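L-lysine 6-oxidase (Marinomonas mediterranea, PDB 3WEU) oxidises the epsilon-amino group of L-lysine with a cysteine tryptophylquinone cofactor, releasing ammonium and the hydrogen peroxide that makes this secreted protein antibacterial. Local coordinates at residues C265-V270 with D406-F411; A293-D298 with G419-G424; N338-Y343 with Q415-E420; Y345-D350 with L374-M379. All coordinates share one frame; numbering follows the deposited sequence.

Interaction 1 (C265-V270 with D406-F411); sequences CFDVGV and DATQLF
Asp267 and Thr408 carry this contact, and their side chains run past each other in opposite directions. The Asp267 CG lies anti to its backbone N (chi1 172°), which turns CG toward the first turn of the other helix. There Thr408 OG1 donates to Asp267 OD1 at 2.6 Å, on the anti lone pair of that oxygen. Thr408 N adds a weak, strongly bent bond to the same OD1 at 3.2 Å. The hydroxyl is the main hold, since Thr408 N divides its N-H between Asp267 OD1 and Asp406 OD1. The other oxygen, Asp267 OD2, accepts a hydrogen bond from a water at 2.8 Å. That water in turn accepts from Ala407 N, and Arg271 forms a salt bridge to OD2.

The Asp406 carboxylate stacks on that of Asp267, with the planes only 8° apart and the two OD1 atoms 4.0 Å from each other. If both are charged, they would be expected to repel. The helix amides and Arg271 are likely to offset this. Thr408 CG2 packs against Phe266 CE2 at 3.6 Å, and the two side chains cross at about a right angle. Thr408 OG1 is also hydrogen-bonded to Tyr287 OH.

Asp406 is the N-cap of helix 407-418. Its OD1 accepts from Gln409 N at 2.9 Å, and Gln409 OE1 accepts from Asp406 N in return. This reciprocal pair is a capping box. Asp267, from a helix that crosses at 82°, adds a second carboxylate to the same amide-rich helix start.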
loop_
_atom_site.group_PDB
_atom_site.type_symbol
_atom_site.label_atom_id
_atom_site.label_comp_id
_atom_site.label_asym_id
_atom_site.label_seq_id
_atom_site.Cartn_x
_atom_site.Cartn_y
_atom_site.Cartn_z
ATOM N N CYS A 265 9.818 -40.519 -9.261
ATOM C CA CYS A 265 8.985 -41.563 -9.878
ATOM C C CYS A 265 9.617 -42.941 -9.688
ATOM O O CYS A 265 8.889 -43.900 -9.415
ATOM C CB CYS A 265 8.686 -41.275 -11.367
ATOM S SG CYS A 265 7.590 -39.871 -11.551
ATOM N N PHE A 266 10.947 -43.050 -9.853
ATOM C CA PHE A 266 11.668 -44.274 -9.677
ATOM C C PHE A 266 11.509 -44.804 -8.239
ATOM O O PHE A 266 11.179 -45.947 -8.020
ATOM C CB PHE A 266 13.170 -44.062 -10.024
ATOM C CG PHE A 266 13.973 -45.308 -9.994
ATOM C CD1 PHE A 266 13.754 -46.282 -10.960
ATOM C CD2 PHE A 266 14.850 -45.589 -8.953
ATOM C CE1 PHE A 266 14.439 -47.489 -10.897
ATOM C CE2 PHE A 266 15.564 -46.758 -8.921
ATOM C CZ PHE A 266 15.380 -47.716 -9.906
ATOM N N ASP A 267 11.722 -43.925 -7.257
ATOM C CA ASP A 267 11.625 -44.320 -5.842
ATOM C C ASP A 267 10.211 -44.816 -5.511
ATOM O O ASP A 267 10.057 -45.857 -4.869
ATOM C CB ASP A 267 11.968 -43.089 -5.000
ATOM C CG ASP A 267 11.743 -43.268 -3.522
ATOM O OD1 ASP A 267 12.290 -44.243 -2.953
ATOM O OD2 ASP A 267 11.058 -42.368 -2.960
ATOM N N VAL A 268 9.203 -44.063 -5.924
ATOM C CA VAL A 268 7.828 -44.480 -5.788
ATOM C C VAL A 268 7.609 -45.842 -6.421
ATOM O O VAL A 268 6.947 -46.747 -5.810
ATOM C CB VAL A 268 6.859 -43.424 -6.354
ATOM C CG1 VAL A 268 5.427 -43.954 -6.430
ATOM C CG2 VAL A 268 6.854 -42.182 -5.543
ATOM N N GLY A 269 8.189 -46.026 -7.586
ATOM C CA GLY A 269 8.083 -47.273 -8.331
ATOM C C GLY A 269 8.663 -48.482 -7.619
ATOM O O GLY A 269 8.062 -49.602 -7.589
ATOM N N VAL A 270 9.853 -48.272 -7.082
ATOM C CA VAL A 270 10.587 -49.335 -6.409
ATOM C C VAL A 270 9.817 -49.741 -5.158
ATOM O O VAL A 270 9.640 -50.933 -4.882
ATOM C CB VAL A 270 12.047 -48.862 -6.074
ATOM C CG1 VAL A 270 12.719 -49.805 -5.104
ATOM C CG2 VAL A 270 12.868 -48.808 -7.357
ATOM N N ASP A 406 16.300 -39.098 -1.706
ATOM C CA ASP A 406 15.139 -39.953 -1.598
ATOM C C ASP A 406 15.567 -41.338 -1.114
ATOM O O ASP A 406 16.734 -41.645 -1.090
ATOM C CB ASP A 406 14.243 -39.948 -2.875
ATOM C CG ASP A 406 14.801 -40.677 -4.061
ATOM O OD1 ASP A 406 15.308 -41.811 -3.886
ATOM O OD2 ASP A 406 14.619 -40.169 -5.247
ATOM N N ALA A 407 14.607 -42.133 -0.689
ATOM C CA ALA A 407 14.906 -43.366 0.017
ATOM C C ALA A 407 15.654 -44.358 -0.861
ATOM O O ALA A 407 16.556 -45.033 -0.384
ATOM C CB ALA A 407 13.631 -43.994 0.558
ATOM N N THR A 408 15.383 -44.322 -2.153
ATOM C CA THR A 408 16.060 -45.235 -3.089
ATOM C C THR A 408 17.484 -44.791 -3.393
ATOM O O THR A 408 18.434 -45.592 -3.323
ATOM C CB THR A 408 15.185 -45.509 -4.324
ATOM O OG1 THR A 408 13.946 -46.088 -3.848
ATOM C CG2 THR A 408 15.908 -46.426 -5.340
ATOM N N GLN A 409 17.674 -43.466 -3.632
ATOM C CA GLN A 409 19.017 -42.989 -3.773
ATOM C C GLN A 409 19.832 -43.338 -2.576
ATOM O O GLN A 409 20.981 -43.723 -2.679
ATOM C CB GLN A 409 19.024 -41.483 -3.981
ATOM C CG GLN A 409 18.373 -41.015 -5.242
ATOM C CD GLN A 409 18.307 -39.488 -5.308
ATOM O OE1 GLN A 409 17.732 -38.835 -4.403
ATOM N NE2 GLN A 409 18.952 -38.917 -6.318
ATOM N N LEU A 410 19.270 -43.148 -1.405
ATOM C CA LEU A 410 20.085 -43.322 -0.195
ATOM C C LEU A 410 20.370 -44.807 0.068
ATOM O O LEU A 410 21.490 -45.186 0.472
ATOM C CB LEU A 410 19.389 -42.678 0.967
ATOM C CG LEU A 410 20.113 -42.736 2.286
ATOM C CD1 LEU A 410 21.339 -41.814 2.285
ATOM C CD2 LEU A 410 19.235 -42.411 3.484
ATOM N N PHE A 411 19.398 -45.664 -0.243
ATOM C CA PHE A 411 19.634 -47.099 -0.147
ATOM C C PHE A 411 20.856 -47.514 -1.022
ATOM O O PHE A 411 21.772 -48.211 -0.607
ATOM C CB PHE A 411 18.413 -47.886 -0.607
ATOM C CG PHE A 411 18.717 -49.320 -0.798
ATOM C CD1 PHE A 411 19.044 -50.083 0.300
ATOM C CD2 PHE A 411 18.840 -49.848 -2.052
ATOM C CE1 PHE A 411 19.404 -51.413 0.161
ATOM C CE2 PHE A 411 19.194 -51.166 -2.210
ATOM C CZ PHE A 411 19.496 -51.961 -1.101
HETATM O O HOH W 1 11.799 -41.246 -0.554
#

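Interaction 2 (A293-D298 with G419-G424); sequences ANFDRD and GEFTAG
Asn294 turns its CG anti to the backbone N (chi1 174°), and Thr422 places OG1 between its backbone N and carbonyl carbon (chi1 51°). The two side chains then cross at about a right angle. Asn294 ND2 donates to Thr422 OG1 at 3.1 Å and to Gly424 O at 2.8 Å. Both acceptors lie close to the amide plane, which fixes the turn of the amide. Its OD1 is used within its own segment, where it accepts from Arg297 N and caps the helix that starts at Phe295.

The backbones pair as two short parallel strands. Ala293 N donates to Glu420 O, and Thr422 N donates to Ala293 O at 2.9 Å. The straightest backbone bond runs from Phe295 N to Thr422 O, 2.7 Å and 168°. A water joins Ala293 O to Thr422 OG1. On the side of Ala293 and Phe421, the ring atom Phe421 CD2 packs on Phe295 CB at 4.0 Å.

The pairing ties the start of helix 295-308 to the chain leaving helix 407-418, which ends in a Schellman motif at Gly419. Ala293 rests on Leu412 of that helix, and Phe421 meets the ring of Trp416.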
loop_
_atom_site.group_PDB
_atom_site.type_symbol
_atom_site.label_atom_id
_atom_site.label_comp_id
_atom_site.label_asym_id
_atom_site.label_seq_id
_atom_site.Cartn_x
_atom_site.Cartn_y
_atom_site.Cartn_z
ATOM N N ALA A 293 24.700 -52.499 -6.057
ATOM C CA ALA A 293 24.505 -51.284 -6.833
ATOM C C ALA A 293 25.545 -51.235 -7.920
ATOM O O ALA A 293 26.510 -52.032 -7.946
ATOM C CB ALA A 293 24.632 -50.053 -5.903
ATOM N N ASN A 294 25.431 -50.274 -8.792
ATOM C CA ASN A 294 26.413 -50.093 -9.827
ATOM C C ASN A 294 26.950 -48.649 -9.657
ATOM O O ASN A 294 26.164 -47.697 -9.633
ATOM C CB ASN A 294 25.791 -50.228 -11.213
ATOM C CG ASN A 294 26.784 -49.887 -12.337
ATOM O OD1 ASN A 294 26.668 -48.854 -13.024
ATOM N ND2 ASN A 294 27.773 -50.774 -12.533
ATOM N N PHE A 295 28.281 -48.483 -9.667
ATOM C CA PHE A 295 28.812 -47.154 -9.456
ATOM C C PHE A 295 28.343 -46.155 -10.501
ATOM O O PHE A 295 27.823 -45.071 -10.168
ATOM C CB PHE A 295 30.315 -47.145 -9.406
ATOM C CG PHE A 295 30.863 -45.763 -9.101
ATOM C CD1 PHE A 295 30.843 -45.265 -7.819
ATOM C CD2 PHE A 295 31.319 -44.948 -10.143
ATOM C CE1 PHE A 295 31.294 -44.002 -7.550
ATOM C CE2 PHE A 295 31.818 -43.690 -9.875
ATOM C CZ PHE A 295 31.791 -43.215 -8.583
ATOM N N ASP A 296 28.579 -46.454 -11.752
ATOM C CA ASP A 296 28.261 -45.531 -12.792
ATOM C C ASP A 296 26.766 -45.177 -12.877
ATOM O O ASP A 296 26.432 -44.029 -13.138
ATOM C CB ASP A 296 28.735 -45.975 -14.195
ATOM C CG ASP A 296 30.276 -45.943 -14.393
ATOM O OD1 ASP A 296 30.983 -45.216 -13.743
ATOM O OD2 ASP A 296 30.777 -46.735 -15.215
ATOM N N ARG A 297 25.887 -46.139 -12.731
ATOM C CA ARG A 297 24.457 -45.919 -12.886
ATOM C C ARG A 297 23.864 -45.256 -11.637
ATOM O O ARG A 297 23.015 -44.397 -11.746
ATOM C CB ARG A 297 23.734 -47.273 -13.083
ATOM C CG ARG A 297 22.224 -47.252 -13.314
ATOM C CD ARG A 297 21.573 -48.689 -13.407
ATOM N NE ARG A 297 21.732 -49.320 -12.127
ATOM C CZ ARG A 297 21.624 -50.618 -11.869
ATOM N NH1 ARG A 297 21.333 -51.484 -12.835
ATOM N NH2 ARG A 297 21.829 -51.055 -10.619
ATOM N N ASP A 298 24.282 -45.675 -10.458
ATOM C CA ASP A 298 23.562 -45.333 -9.236
ATOM C C ASP A 298 24.237 -44.252 -8.404
ATOM O O ASP A 298 23.575 -43.500 -7.673
ATOM C CB ASP A 298 23.374 -46.551 -8.343
ATOM C CG ASP A 298 22.617 -47.710 -9.015
ATOM O OD1 ASP A 298 21.695 -47.478 -9.814
ATOM O OD2 ASP A 298 23.015 -48.892 -8.702
ATOM N N GLY A 419 30.244 -51.671 0.116
ATOM C CA GLY A 419 31.093 -52.404 -0.799
ATOM C C GLY A 419 30.272 -53.312 -1.740
ATOM O O GLY A 419 30.836 -53.993 -2.576
ATOM N N GLU A 420 28.959 -53.242 -1.637
ATOM C CA GLU A 420 28.014 -53.954 -2.507
ATOM C C GLU A 420 27.747 -53.179 -3.760
ATOM O O GLU A 420 26.669 -52.685 -3.989
ATOM C CB GLU A 420 26.742 -54.210 -1.774
ATOM C CG GLU A 420 26.923 -55.006 -0.468
ATOM C CD GLU A 420 27.196 -56.518 -0.728
ATOM O OE1 GLU A 420 27.524 -56.929 -1.877
ATOM O OE2 GLU A 420 27.092 -57.291 0.228
ATOM N N PHE A 421 28.759 -53.032 -4.565
ATOM C CA PHE A 421 28.607 -52.389 -5.823
ATOM C C PHE A 421 29.627 -52.816 -6.820
ATOM O O PHE A 421 30.716 -53.210 -6.460
ATOM C CB PHE A 421 28.704 -50.848 -5.749
ATOM C CG PHE A 421 30.072 -50.301 -5.423
ATOM C CD1 PHE A 421 30.572 -50.303 -4.113
ATOM C CD2 PHE A 421 30.841 -49.739 -6.410
ATOM C CE1 PHE A 421 31.805 -49.713 -3.802
ATOM C CE2 PHE A 421 32.094 -49.235 -6.131
ATOM C CZ PHE A 421 32.584 -49.211 -4.837
ATOM N N THR A 422 29.298 -52.618 -8.075
ATOM C CA THR A 422 30.219 -52.865 -9.150
ATOM C C THR A 422 30.650 -51.646 -9.856
ATOM O O THR A 422 30.057 -50.552 -9.724
ATOM C CB THR A 422 29.478 -53.715 -10.213
ATOM O OG1 THR A 422 28.237 -53.069 -10.517
ATOM C CG2 THR A 422 29.185 -55.089 -9.696
ATOM N N ALA A 423 31.659 -51.845 -10.648
ATOM C CA ALA A 423 32.179 -50.903 -11.589
ATOM C C ALA A 423 31.980 -51.476 -12.948
ATOM O O ALA A 423 32.054 -52.689 -13.148
ATOM C CB ALA A 423 33.649 -50.684 -11.290
ATOM N N GLY A 424 31.679 -50.627 -13.913
ATOM C CA GLY A 424 31.461 -51.041 -15.257
ATOM C C GLY A 424 29.998 -50.795 -15.616
ATOM O O GLY A 424 29.233 -50.229 -14.841
HETATM O O HOH W 2 25.939 -54.397 -10.063
#

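Interaction 3 (N338-Y343 with Q415-E420); sequences NRMKYY and QWAEGE
Arg339 reaches across to the C-terminal end of helix 407-418, and most atoms of its side chain meet something there. CB lies 3.8 Å from Ala417 CA. CG is anti to the carbonyl carbon (chi1 -65°) and sits over the indole face of Trp416, 4.0 Å from the centre of the six-membered ring, a CH-pi contact. CD continues over the same indole face, offset toward the rim near CE2 and NE1, and also nears Trp416 O at 3.5 Å. The chain bends at chi3. Two conformers of Arg339 are modelled, and this one brings NH1 too near Ala417 O, so the detail at the tip is doubtful. As modelled, NH1 donates to Trp416 O at 2.7 Å, with an angle at hydrogen of only 130°. Trp416 O also accepts from Gly419 N. NH2 is hydrogen-bonded to Ser332 O.

The indole also meets Tyr342. Its edge points at the tyrosine face, with centroids 5.0 Å apart and planes at 71°, a T-shaped stack. Trp416 NE1 is tied to Tyr328 O, and Tyr342 OH to Phe321 O. Ala417 CB packs against both Tyr343 CB at 3.6 Å and Met340 SD at 3.7 Å.

Helix 336-344 thus lies against the last turn of helix 407-418. Ile303 and Ile299 of helix 295-308 touch Tyr342 and Trp416 respectively, and Phe421 of strand 421-422 meets the indole.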
loop_
_atom_site.group_PDB
_atom_site.type_symbol
_atom_site.label_atom_id
_atom_site.label_comp_id
_atom_site.label_asym_id
_atom_site.label_seq_id
_atom_site.Cartn_x
_atom_site.Cartn_y
_atom_site.Cartn_z
ATOM N N ASN A 338 36.467 -45.200 4.585
ATOM C CA ASN A 338 36.260 -44.013 3.779
ATOM C C ASN A 338 34.877 -43.900 3.157
ATOM O O ASN A 338 34.219 -42.834 3.247
ATOM C CB ASN A 338 37.266 -43.958 2.641
ATOM C CG ASN A 338 38.658 -43.639 3.096
ATOM O OD1 ASN A 338 38.862 -42.998 4.098
ATOM N ND2 ASN A 338 39.627 -44.040 2.307
ATOM N N ARG A 339 34.391 -44.983 2.544
ATOM C CA ARG A 339 33.060 -44.932 1.916
ATOM C C ARG A 339 31.964 -44.741 2.961
ATOM O O ARG A 339 30.989 -44.003 2.728
ATOM C CB ARG A 339 32.778 -46.171 1.073
ATOM C CG ARG A 339 33.689 -46.306 -0.136
ATOM C CD ARG A 339 33.277 -47.505 -0.974
ATOM N NE ARG A 339 34.022 -48.649 -0.511
ATOM C CZ ARG A 339 33.528 -49.629 0.212
ATOM N NH1 ARG A 339 32.264 -49.647 0.526
ATOM N NH2 ARG A 339 34.311 -50.591 0.608
ATOM N N MET A 340 32.132 -45.402 4.113
ATOM C CA MET A 340 31.151 -45.312 5.175
ATOM C C MET A 340 31.112 -43.880 5.792
ATOM O O MET A 340 30.039 -43.384 6.169
ATOM C CB MET A 340 31.480 -46.291 6.276
ATOM C CG MET A 340 31.232 -47.725 5.962
ATOM S SD MET A 340 29.498 -48.114 5.785
ATOM C CE MET A 340 28.832 -47.395 7.192
ATOM N N LYS A 341 32.275 -43.268 5.922
ATOM C CA LYS A 341 32.351 -41.910 6.434
ATOM C C LYS A 341 31.575 -40.991 5.471
ATOM O O LYS A 341 30.815 -40.174 5.932
ATOM C CB LYS A 341 33.738 -41.432 6.570
ATOM C CG LYS A 341 33.843 -40.179 7.446
ATOM C CD LYS A 341 35.290 -39.740 7.509
ATOM C CE LYS A 341 35.796 -39.285 8.880
ATOM N NZ LYS A 341 34.701 -38.721 9.681
ATOM N N TYR A 342 31.776 -41.135 4.158
ATOM C CA TYR A 342 31.108 -40.339 3.120
ATOM C C TYR A 342 29.586 -40.516 3.257
ATOM O O TYR A 342 28.830 -39.572 3.357
ATOM C CB TYR A 342 31.625 -40.820 1.736
ATOM C CG TYR A 342 31.104 -40.143 0.503
ATOM C CD1 TYR A 342 29.767 -40.221 0.131
ATOM C CD2 TYR A 342 31.972 -39.430 -0.336
ATOM C CE1 TYR A 342 29.289 -39.591 -1.036
ATOM C CE2 TYR A 342 31.485 -38.782 -1.467
ATOM C CZ TYR A 342 30.159 -38.883 -1.825
ATOM O OH TYR A 342 29.699 -38.222 -2.947
ATOM N N TYR A 343 29.142 -41.766 3.342
ATOM C CA TYR A 343 27.751 -42.079 3.487
ATOM C C TYR A 343 27.122 -41.568 4.788
ATOM O O TYR A 343 25.997 -41.081 4.799
ATOM C CB TYR A 343 27.576 -43.621 3.467
ATOM C CG TYR A 343 26.183 -44.062 3.818
ATOM C CD1 TYR A 343 25.160 -43.987 2.915
ATOM C CD2 TYR A 343 25.880 -44.571 5.072
ATOM C CE1 TYR A 343 23.854 -44.424 3.239
ATOM C CE2 TYR A 343 24.609 -45.002 5.407
ATOM C CZ TYR A 343 23.583 -44.924 4.474
ATOM O OH TYR A 343 22.283 -45.294 4.805
ATOM N N GLN A 415 24.552 -49.144 -0.108
ATOM C CA GLN A 415 25.124 -50.331 -0.692
ATOM C C GLN A 415 26.550 -50.048 -1.164
ATOM O O GLN A 415 27.476 -50.846 -0.942
ATOM C CB GLN A 415 24.257 -50.840 -1.835
ATOM C CG GLN A 415 22.879 -51.354 -1.438
ATOM C CD GLN A 415 22.941 -52.359 -0.323
ATOM O OE1 GLN A 415 22.901 -51.997 0.881
ATOM N NE2 GLN A 415 23.022 -53.632 -0.683
ATOM N N TRP A 416 26.756 -48.917 -1.801
ATOM C CA TRP A 416 28.069 -48.473 -2.123
ATOM C C TRP A 416 28.957 -48.405 -0.926
ATOM O O TRP A 416 30.097 -48.951 -0.966
ATOM C CB TRP A 416 28.033 -47.133 -2.907
ATOM C CG TRP A 416 29.332 -46.460 -3.082
ATOM C CD1 TRP A 416 30.263 -46.669 -4.082
ATOM C CD2 TRP A 416 29.838 -45.376 -2.306
ATOM N NE1 TRP A 416 31.324 -45.834 -3.919
ATOM C CE2 TRP A 416 31.107 -45.043 -2.820
ATOM C CE3 TRP A 416 29.387 -44.720 -1.173
ATOM C CZ2 TRP A 416 31.862 -44.026 -2.295
ATOM C CZ3 TRP A 416 30.183 -43.724 -0.615
ATOM C CH2 TRP A 416 31.377 -43.373 -1.185
ATOM N N ALA A 417 28.472 -47.794 0.152
ATOM C CA ALA A 417 29.276 -47.652 1.356
ATOM C C ALA A 417 29.696 -49.054 1.910
ATOM O O ALA A 417 30.865 -49.268 2.333
ATOM C CB ALA A 417 28.481 -46.938 2.401
ATOM N N GLU A 418 28.731 -49.965 1.909
ATOM C CA GLU A 418 29.011 -51.394 2.228
ATOM C C GLU A 418 29.958 -52.147 1.325
ATOM O O GLU A 418 30.424 -53.191 1.737
ATOM C CB GLU A 418 27.739 -52.201 2.355
ATOM C CG GLU A 418 26.856 -51.698 3.482
ATOM C CD GLU A 418 27.378 -52.040 4.879
ATOM O OE1 GLU A 418 28.375 -52.747 5.033
ATOM O OE2 GLU A 418 26.754 -51.587 5.820
ATOM N N GLY A 419 30.244 -51.671 0.116
ATOM C CA GLY A 419 31.093 -52.404 -0.799
ATOM C C GLY A 419 30.272 -53.312 -1.740
ATOM O O GLY A 419 30.836 -53.993 -2.576
ATOM N N GLU A 420 28.959 -53.242 -1.637
ATOM C CA GLU A 420 28.014 -53.954 -2.507
ATOM C C GLU A 420 27.747 -53.179 -3.760
ATOM O O GLU A 420 26.669 -52.685 -3.989
ATOM C CB GLU A 420 26.742 -54.210 -1.774
ATOM C CG GLU A 420 26.923 -55.006 -0.468
ATOM C CD GLU A 420 27.196 -56.518 -0.728
ATOM O OE1 GLU A 420 27.524 -56.929 -1.877
ATOM O OE2 GLU A 420 27.092 -57.291 0.228
#

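Interaction 4 (Y345-D350 with L374-M379); sequences YFRQLD and LPLMPM
Met377 O is gripped by Arg347 N at 2.9 Å and by a water at 3.0 Å that also donates to Arg347 O. Met377 N completes the pairing by donating to Tyr345 O at 2.8 Å, so Phe346 and Met377 form a single backbone bridge.

The rings carry the apolar part. Met377 CB stands over the centre of the Phe346 ring, 3.5 Å from its centroid, and the sulfur makes a more distant Met-aromatic contact. Leu374 CD2 does the same to Tyr345, also at 3.5 Å, only 3° off the ring normal. Leu376 CD2 meets the rim of that tyrosine.

Arg347 is extended from CG to NE, chi2 and chi3 both near 180°, and lays its guanidinium face over the Leu376 carbonyl carbon. At the guanidinium edge, NH1 makes a weak bond to Pro378 O at 2.9 Å, and NH2 a weak one to Met379 SD. Its strongest partner is Val363 O, bonded to NE; Leu403 O and Leu364 O take NH1 and NH2.

Both segments are loop, between helix 336-344 and strand 381-382. Phe346 packs on Leu413 of helix 407-418. Met379 touches Tyr576 of strand 575-579, and Arg347 touches Phe402 of strand 400-402.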
loop_
_atom_site.group_PDB
_atom_site.type_symbol
_atom_site.label_atom_id
_atom_site.label_comp_id
_atom_site.label_asym_id
_atom_site.label_seq_id
_atom_site.Cartn_x
_atom_site.Cartn_y
_atom_site.Cartn_z
ATOM N N TYR A 345 27.728 -39.005 6.339
ATOM C CA TYR A 345 27.445 -37.579 6.305
ATOM C C TYR A 345 26.154 -37.209 5.614
ATOM O O TYR A 345 25.753 -36.001 5.631
ATOM C CB TYR A 345 28.613 -36.855 5.642
ATOM C CG TYR A 345 29.835 -36.605 6.518
ATOM C CD1 TYR A 345 29.711 -36.085 7.839
ATOM C CD2 TYR A 345 31.116 -36.833 6.040
ATOM C CE1 TYR A 345 30.867 -35.785 8.615
ATOM C CE2 TYR A 345 32.259 -36.554 6.816
ATOM C CZ TYR A 345 32.118 -35.998 8.058
ATOM O OH TYR A 345 33.184 -35.704 8.767
ATOM N N PHE A 346 25.476 -38.194 5.007
ATOM C CA PHE A 346 24.141 -37.965 4.420
ATOM C C PHE A 346 23.090 -38.091 5.479
ATOM O O PHE A 346 23.159 -38.965 6.330
ATOM C CB PHE A 346 23.892 -38.872 3.224
ATOM C CG PHE A 346 24.653 -38.418 1.988
ATOM C CD1 PHE A 346 26.025 -38.498 1.915
ATOM C CD2 PHE A 346 23.959 -37.916 0.932
ATOM C CE1 PHE A 346 26.717 -38.037 0.803
ATOM C CE2 PHE A 346 24.598 -37.437 -0.197
ATOM C CZ PHE A 346 25.985 -37.481 -0.268
ATOM N N ARG A 347 22.129 -37.148 5.462
ATOM C CA ARG A 347 20.970 -37.252 6.355
ATOM C C ARG A 347 20.102 -38.441 5.990
ATOM O O ARG A 347 19.735 -38.667 4.807
ATOM C CB ARG A 347 20.116 -35.992 6.371
ATOM C CG ARG A 347 20.859 -34.715 6.741
ATOM C CD ARG A 347 19.868 -33.563 7.031
ATOM N NE ARG A 347 20.708 -32.401 7.269
ATOM C CZ ARG A 347 21.319 -31.684 6.306
ATOM N NH1 ARG A 347 21.125 -31.886 5.040
ATOM N NH2 ARG A 347 22.114 -30.707 6.642
ATOM N N GLN A 348 19.811 -39.246 7.022
ATOM C CA GLN A 348 18.779 -40.262 6.898
ATOM C C GLN A 348 17.447 -39.545 6.720
ATOM O O GLN A 348 17.316 -38.345 7.059
ATOM C CB GLN A 348 18.820 -41.148 8.150
ATOM C CG GLN A 348 20.109 -41.956 8.271
ATOM C CD GLN A 348 20.189 -43.102 7.258
ATOM O OE1 GLN A 348 19.239 -43.824 7.071
ATOM N NE2 GLN A 348 21.274 -43.193 6.536
ATOM N N LEU A 349 16.447 -40.261 6.191
ATOM C CA LEU A 349 15.109 -39.705 6.017
ATOM C C LEU A 349 14.300 -39.661 7.290
ATOM O O LEU A 349 14.356 -40.623 8.039
ATOM C CB LEU A 349 14.265 -40.443 4.970
ATOM C CG LEU A 349 14.630 -40.127 3.506
ATOM C CD1 LEU A 349 16.001 -40.695 3.175
ATOM C CD2 LEU A 349 13.586 -40.716 2.559
ATOM N N ASP A 350 13.553 -38.578 7.504
ATOM C CA ASP A 350 12.604 -38.551 8.606
ATOM C C ASP A 350 11.498 -39.579 8.325
ATOM O O ASP A 350 11.145 -39.848 7.179
ATOM C CB ASP A 350 11.910 -37.193 8.727
ATOM C CG ASP A 350 12.779 -36.146 9.372
ATOM O OD1 ASP A 350 13.951 -36.452 9.629
ATOM O OD2 ASP A 350 12.304 -34.997 9.578
ATOM N N LEU A 374 30.679 -30.264 10.067
ATOM C CA LEU A 374 30.378 -30.296 8.604
ATOM C C LEU A 374 28.884 -30.311 8.429
ATOM O O LEU A 374 28.213 -31.082 9.110
ATOM C CB LEU A 374 30.962 -31.579 7.920
ATOM C CG LEU A 374 30.800 -31.684 6.415
ATOM C CD1 LEU A 374 31.667 -30.613 5.728
ATOM C CD2 LEU A 374 31.244 -33.087 5.987
ATOM N N PRO A 375 28.348 -29.500 7.497
ATOM C CA PRO A 375 26.886 -29.605 7.169
ATOM C C PRO A 375 26.592 -30.925 6.517
ATOM O O PRO A 375 27.300 -31.335 5.569
ATOM C CB PRO A 375 26.634 -28.436 6.171
ATOM C CG PRO A 375 27.761 -27.427 6.505
ATOM C CD PRO A 375 28.974 -28.316 6.867
ATOM N N LEU A 376 25.541 -31.579 7.000
ATOM C CA LEU A 376 25.145 -32.834 6.458
ATOM C C LEU A 376 24.515 -32.726 5.077
ATOM O O LEU A 376 24.177 -31.623 4.647
ATOM C CB LEU A 376 24.250 -33.551 7.452
ATOM C CG LEU A 376 24.842 -33.815 8.838
ATOM C CD1 LEU A 376 23.783 -34.436 9.732
ATOM C CD2 LEU A 376 26.032 -34.761 8.774
ATOM N N MET A 377 24.473 -33.868 4.361
ATOM C CA MET A 377 24.294 -33.883 2.936
ATOM C C MET A 377 22.942 -34.441 2.510
ATOM O O MET A 377 22.414 -35.367 3.144
ATOM C CB MET A 377 25.391 -34.737 2.282
ATOM C CG MET A 377 26.735 -34.001 2.320
ATOM S SD MET A 377 26.787 -32.675 1.105
ATOM C CE MET A 377 26.784 -33.613 -0.390
ATOM N N PRO A 378 22.419 -33.943 1.387
ATOM C CA PRO A 378 22.910 -32.790 0.649
ATOM C C PRO A 378 22.581 -31.533 1.503
ATOM O O PRO A 378 21.581 -31.529 2.243
ATOM C CB PRO A 378 22.098 -32.826 -0.640
ATOM C CG PRO A 378 20.983 -33.737 -0.384
ATOM C CD PRO A 378 21.223 -34.528 0.818
ATOM N N MET A 379 23.418 -30.521 1.406
ATOM C CA MET A 379 23.194 -29.285 2.167
ATOM C C MET A 379 22.284 -28.298 1.413
ATOM O O MET A 379 22.720 -27.604 0.459
ATOM C CB MET A 379 24.493 -28.647 2.534
ATOM C CG MET A 379 24.332 -27.414 3.446
ATOM S SD MET A 379 23.380 -27.743 4.958
ATOM C CE MET A 379 22.127 -26.446 4.720
HETATM O O HOH W 3 20.510 -37.611 2.445
#

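Three of the four contacts gather on helix 407-418 and the strand after it. Interaction 1 holds the helix start, interaction 3 its end, and interaction 2 the chain just beyond. Segments 265-270, 293-298, 338-343, 345-350 and 374-379 all precede 406-424 in the chain. Interactions 2 and 3 share Gly419 and Glu420, with centres about 11 Å apart. Interactions 1 and 3 have centres about 18 Å apart yet touch through Leu410 and Tyr343. Interaction 4 is nested in the chain inside the other three. It meets interaction 1 where Leu349 packs on Leu410, and interaction 3 through Tyr343 and Gln348. Helix 407-418 thus meets segments of all four contacts, with 374-379 attached through 345-350.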